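Local coordinates for protein transport protein HOFQ (Aggregatibacter actinomycetemcomitans, PDB 2Y3M), which acts as a competence secretin in DNA uptake, its extra-membranous domains binding DNA and sharing a fold with type I KH domains, at the interface of chains A and B. Residues are numbered along the deposited sequence; one frame, centred on the assembly and turned at random. Chains: chain A/B, Protein transport protein HOFQ.

Contact 1: the interface of chains A and B. Residues chain A 10, 12, 65, 67, 69; chain B 46, 58, 62.
A:Ile10 and B:Leu46 pair as an antiparallel beta bridge at this two-fold symmetric interface, where strand 6-14 of chain A joins strand 42-48 of chain B and helix 51-63 of chain B packs against chain A. The contact runs a sheet across the two chains, though the crystal alone does not show whether this dimer forms in solution. The B:Leu46 amide gives an almost straight bond of 2.8 Å from its N to A:Ile10 O, and the return bond from A:Ile10 N to B:Leu46 O is 2.9 Å. Beside the pair, the side chains lie parallel and point the same way. A:Ile10 has CG1 anti to its backbone N (chi1 -166°), which leaves the CG2 methyl to meet B:Val58 CG2 at 3.6 Å, the two side chains crossing at about a right angle. The CD1 methyl of A:Leu12 extends this apolar strip by touching B:Leu46 CD1. At the far end of the helix the B:Lys62 chain runs obliquely across the oxygen end of the A:Asp65 carboxylate, passing from one side of its plane to the other, with its methylenes extended and the last torsion bent (chi4 -82°). The bend brings its terminal amino group NZ to the syn side of A:Asp65 OD2, a salt bridge of 2.9 Å, with a weak further bond to the A:Trp67 carbonyl O. The extended chain of A:Glu69 lays OE2 alongside B:Val58 CG1 at 3.4 Å and 4.0 Å from B:Lys62 NZ, where it may add to the negative field around the amino group. A:Asp65 OD1 is tied within its own chain: A:Trp67 N approaches it from above the carboxylate plane, at 3.2 Å, and so helps to fix the group that B:Lys62 grips.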
loop_
_atom_site.group_PDB
_atom_site.type_symbol
_atom_site.label_atom_id
_atom_site.label_comp_id
_atom_site.label_asym_id
_atom_site.label_seq_id
_atom_site.Cartn_x
_atom_site.Cartn_y
_atom_site.Cartn_z
ATOM N N ILE A 10 3.243 7.692 16.020
ATOM C CA ILE A 10 2.493 8.052 14.819
ATOM C C ILE A 10 1.408 7.008 14.545
ATOM O O ILE A 10 1.641 5.801 14.672
ATOM C CB ILE A 10 3.427 8.238 13.588
ATOM C CG1 ILE A 10 2.698 8.952 12.446
ATOM C CG2 ILE A 10 4.007 6.899 13.129
ATOM C CD1 ILE A 10 3.638 9.598 11.432
ATOM N N LEU A 12 -1.054 5.357 11.756
ATOM C CA LEU A 12 -1.316 5.182 10.328
ATOM C C LEU A 12 -2.681 4.539 10.149
ATOM O O LEU A 12 -2.928 3.433 10.635
ATOM C CB LEU A 12 -0.230 4.329 9.645
ATOM C CG LEU A 12 1.229 4.804 9.632
ATOM C CD1 LEU A 12 2.085 3.855 8.807
ATOM C CD2 LEU A 12 1.368 6.228 9.111
ATOM N N ASP A 65 -0.344 4.396 -2.311
ATOM C CA ASP A 65 -0.056 4.518 -0.886
ATOM C C ASP A 65 -1.361 4.746 -0.129
ATOM O O ASP A 65 -1.947 5.830 -0.189
ATOM C CB ASP A 65 0.949 5.648 -0.625
ATOM C CG ASP A 65 1.408 5.712 0.832
ATOM O OD1 ASP A 65 0.964 4.882 1.658
ATOM O OD2 ASP A 65 2.222 6.605 1.154
ATOM N N TRP A 67 -1.855 4.568 3.179
ATOM C CA TRP A 67 -1.702 4.949 4.582
ATOM C C TRP A 67 -1.737 6.461 4.812
ATOM O O TRP A 67 -0.861 7.194 4.344
ATOM C CB TRP A 67 -0.418 4.343 5.170
ATOM C CG TRP A 67 -0.348 2.841 5.053
ATOM C CD1 TRP A 67 0.335 2.124 4.115
ATOM C CD2 TRP A 67 -0.992 1.880 5.902
ATOM N NE1 TRP A 67 0.160 0.777 4.324
ATOM C CE2 TRP A 67 -0.653 0.599 5.413
ATOM C CE3 TRP A 67 -1.827 1.978 7.025
ATOM C CZ2 TRP A 67 -1.115 -0.581 6.012
ATOM C CZ3 TRP A 67 -2.284 0.814 7.618
ATOM C CH2 TRP A 67 -1.928 -0.452 7.111
ATOM N N GLU A 69 -1.237 9.514 7.341
ATOM C CA GLU A 69 -0.525 9.930 8.565
ATOM C C GLU A 69 -1.330 10.978 9.333
ATOM O O GLU A 69 -1.997 11.815 8.728
ATOM C CB GLU A 69 0.843 10.530 8.224
ATOM C CG GLU A 69 1.859 9.568 7.623
ATOM C CD GLU A 69 3.270 10.161 7.553
ATOM O OE1 GLU A 69 3.518 11.215 8.172
ATOM O OE2 GLU A 69 4.138 9.568 6.879
ATOM N N LEU B 46 2.532 3.399 15.704
ATOM C CA LEU B 46 3.962 3.113 15.729
ATOM C C LEU B 46 4.653 3.961 16.779
ATOM O O LEU B 46 4.363 5.145 16.924
ATOM C CB LEU B 46 4.582 3.358 14.356
ATOM C CG LEU B 46 4.023 2.479 13.242
ATOM C CD1 LEU B 46 4.336 3.083 11.914
ATOM C CD2 LEU B 46 4.604 1.087 13.340
ATOM N N VAL B 58 7.896 4.023 9.205
ATOM C CA VAL B 58 6.753 4.508 8.434
ATOM C C VAL B 58 6.989 4.295 6.942
ATOM O O VAL B 58 6.148 3.709 6.256
ATOM C CB VAL B 58 6.440 5.995 8.754
ATOM C CG1 VAL B 58 5.402 6.574 7.789
ATOM C CG2 VAL B 58 5.949 6.124 10.181
ATOM N N LYS B 62 4.991 1.904 4.260
ATOM C CA LYS B 62 4.473 2.512 3.035
ATOM C C LYS B 62 4.974 1.794 1.780
ATOM O O LYS B 62 4.259 1.718 0.786
ATOM C CB LYS B 62 4.829 4.002 2.974
ATOM C CG LYS B 62 3.954 4.891 3.847
ATOM C CD LYS B 62 4.403 6.351 3.783
ATOM C CE LYS B 62 3.489 7.272 4.591
ATOM N NZ LYS B 62 2.256 7.664 3.850
#

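Contact 2: the interface of chains A and B. Residues chain A 7-9, 72, 122, 140; chain B 48-51, 54.
Strand 6-14 of chain A, backed by strands 67-76 and 137-141, meets the end of strand 42-48 of chain B, the short turn after it and the first turns of helix 51-63. A:Phe8 and B:Asn48 form an antiparallel bridge, with A:Phe8 N bonded to B:Asn48 O at 2.8 Å and B:Asn48 N to A:Phe8 O at 2.9 Å. The A:Phe8 ring carries most of chain A's share of the contact. One of its faces takes the B:Leu51 CB, centred over the ring 3.9 Å from the centroid in a CH-pi contact, while the carbonyl oxygens of B:Asn48 and B:Val49 lie in plane at its edge. B:Leu51 holds CG anti to its backbone N (chi1 -175°), which lays its branches along the same face, toward the rim: CD1 touches A:Phe8 CD1, and CD2 also meets A:Phe140 CZ tip to tip at 3.7 Å. From the next turn of the helix, B:Leu54 CD2 closes on A:Phe8 CB, also at 3.7 Å. The turn is braced from within: the B:Asn48 side-chain oxygen OD1 accepts B:Asp50 N in the carbonyl plane on a lone pair, 2.8 Å away. Beside A:Phe8, edge to edge with it, lies the A:Phe140 ring, with A:Ile72 CB over one face toward the rim. The first residue of chain B's helix sits where strand 6-14 comes close to strands 67-76 and 137-141 of chain A.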
loop_
_atom_site.group_PDB
_atom_site.type_symbol
_atom_site.label_atom_id
_atom_site.label_comp_id
_atom_site.label_asym_id
_atom_site.label_seq_id
_atom_site.Cartn_x
_atom_site.Cartn_y
_atom_site.Cartn_z
ATOM N N VAL A 7 8.615 8.483 24.054
ATOM C CA VAL A 7 8.548 7.930 22.701
ATOM C C VAL A 7 7.932 8.908 21.715
ATOM O O VAL A 7 7.073 9.716 22.080
ATOM C CB VAL A 7 7.740 6.586 22.633
ATOM C CG1 VAL A 7 8.485 5.444 23.331
ATOM C CG2 VAL A 7 6.308 6.747 23.183
ATOM N N PHE A 8 8.379 8.829 20.469
ATOM C CA PHE A 8 7.674 9.447 19.355
ATOM C C PHE A 8 6.664 8.443 18.812
ATOM O O PHE A 8 6.979 7.260 18.633
ATOM C CB PHE A 8 8.642 9.876 18.256
ATOM C CG PHE A 8 9.575 10.984 18.671
ATOM C CD1 PHE A 8 9.209 12.317 18.504
ATOM C CD2 PHE A 8 10.822 10.691 19.239
ATOM C CE1 PHE A 8 10.066 13.348 18.886
ATOM C CE2 PHE A 8 11.687 11.716 19.624
ATOM C CZ PHE A 8 11.312 13.046 19.446
ATOM N N SER A 9 5.453 8.923 18.556
ATOM C CA SER A 9 4.350 8.073 18.137
ATOM C C SER A 9 3.679 8.606 16.880
ATOM O O SER A 9 3.552 9.817 16.698
ATOM C CB SER A 9 3.319 7.969 19.260
ATOM O OG SER A 9 2.205 7.213 18.836
ATOM N N ILE A 72 2.491 13.753 14.612
ATOM C CA ILE A 72 3.379 13.002 15.514
ATOM C C ILE A 72 3.221 13.402 16.984
ATOM O O ILE A 72 3.345 14.568 17.344
ATOM C CB ILE A 72 4.870 13.124 15.104
ATOM C CG1 ILE A 72 5.051 12.871 13.602
ATOM C CG2 ILE A 72 5.733 12.148 15.913
ATOM C CD1 ILE A 72 6.246 13.578 12.997
ATOM N N LYS A 122 14.110 17.157 17.427
ATOM C CA LYS A 122 15.358 16.415 17.635
ATOM C C LYS A 122 16.311 17.225 18.517
ATOM O O LYS A 122 17.012 16.681 19.372
ATOM C CB LYS A 122 16.044 16.102 16.303
ATOM C CG LYS A 122 15.395 15.005 15.473
ATOM C CD LYS A 122 16.140 14.831 14.160
ATOM C CE LYS A 122 15.293 14.134 13.132
ATOM N NZ LYS A 122 16.029 13.980 11.845
ATOM N N PHE A 140 3.338 17.392 16.970
ATOM C CA PHE A 140 3.995 18.196 15.946
ATOM C C PHE A 140 3.831 17.638 14.539
ATOM O O PHE A 140 3.508 16.463 14.352
ATOM C CB PHE A 140 5.470 18.458 16.296
ATOM C CG PHE A 140 6.344 17.232 16.261
ATOM C CD1 PHE A 140 6.304 16.296 17.290
ATOM C CD2 PHE A 140 7.237 17.033 15.209
ATOM C CE1 PHE A 140 7.125 15.175 17.265
ATOM C CE2 PHE A 140 8.066 15.919 15.176
ATOM C CZ PHE A 140 8.007 14.985 16.205
ATOM N N ASN B 48 8.549 4.832 18.569
ATOM C CA ASN B 48 10.000 4.704 18.663
ATOM C C ASN B 48 10.609 5.830 19.507
ATOM O O ASN B 48 10.172 6.975 19.418
ATOM C CB ASN B 48 10.623 4.660 17.267
ATOM C CG ASN B 48 11.999 4.039 17.260
ATOM O OD1 ASN B 48 12.920 4.529 17.917
ATOM N ND2 ASN B 48 12.156 2.961 16.502
ATOM N N VAL B 49 11.610 5.495 20.325
ATOM C CA VAL B 49 12.317 6.489 21.158
ATOM C C VAL B 49 13.086 7.493 20.293
ATOM O O VAL B 49 13.326 8.628 20.711
ATOM C CB VAL B 49 13.264 5.839 22.223
ATOM C CG1 VAL B 49 12.476 5.018 23.232
ATOM C CG2 VAL B 49 14.349 4.991 21.571
ATOM N N ASP B 50 13.455 7.065 19.087
ATOM C CA ASP B 50 14.097 7.930 18.097
ATOM C C ASP B 50 13.100 8.335 17.020
ATOM O O ASP B 50 12.356 7.491 16.506
ATOM C CB ASP B 50 15.286 7.218 17.442
ATOM C CG ASP B 50 16.565 7.327 18.260
ATOM O OD1 ASP B 50 16.918 8.444 18.696
ATOM O OD2 ASP B 50 17.237 6.295 18.449
ATOM N N LEU B 51 13.095 9.622 16.683
ATOM C CA LEU B 51 12.241 10.140 15.618
ATOM C C LEU B 51 12.629 9.639 14.218
ATOM O O LEU B 51 11.756 9.275 13.431
ATOM C CB LEU B 51 12.202 11.675 15.641
ATOM C CG LEU B 51 11.243 12.367 14.658
ATOM C CD1 LEU B 51 9.820 11.826 14.783
ATOM C CD2 LEU B 51 11.261 13.881 14.843
ATOM N N LEU B 54 11.553 6.133 13.762
ATOM C CA LEU B 54 10.110 6.104 13.534
ATOM C C LEU B 54 9.773 6.378 12.055
ATOM O O LEU B 54 8.986 5.639 11.460
ATOM C CB LEU B 54 9.379 7.093 14.453
ATOM C CG LEU B 54 7.840 7.150 14.378
ATOM C CD1 LEU B 54 7.198 5.874 14.918
ATOM C CD2 LEU B 54 7.300 8.364 15.117
#

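The C-alpha centres of contact 1 and contact 2 lie about 13 Å apart, and both draw on strands 6-14 and 67-76 of chain A and on strand 42-48 and helix 51-63 of chain B. Two bridges two residues apart on each strand make one continuous antiparallel seam. Contact 2 holds the start of the helix with aromatic and aliphatic packing, whereas contact 1 holds its later turns, ending in a charged pair. The same helix is thus held along its length, and the two-fold symmetry repeats this seam with the chains exchanged, so the deposited dimer has two such seams.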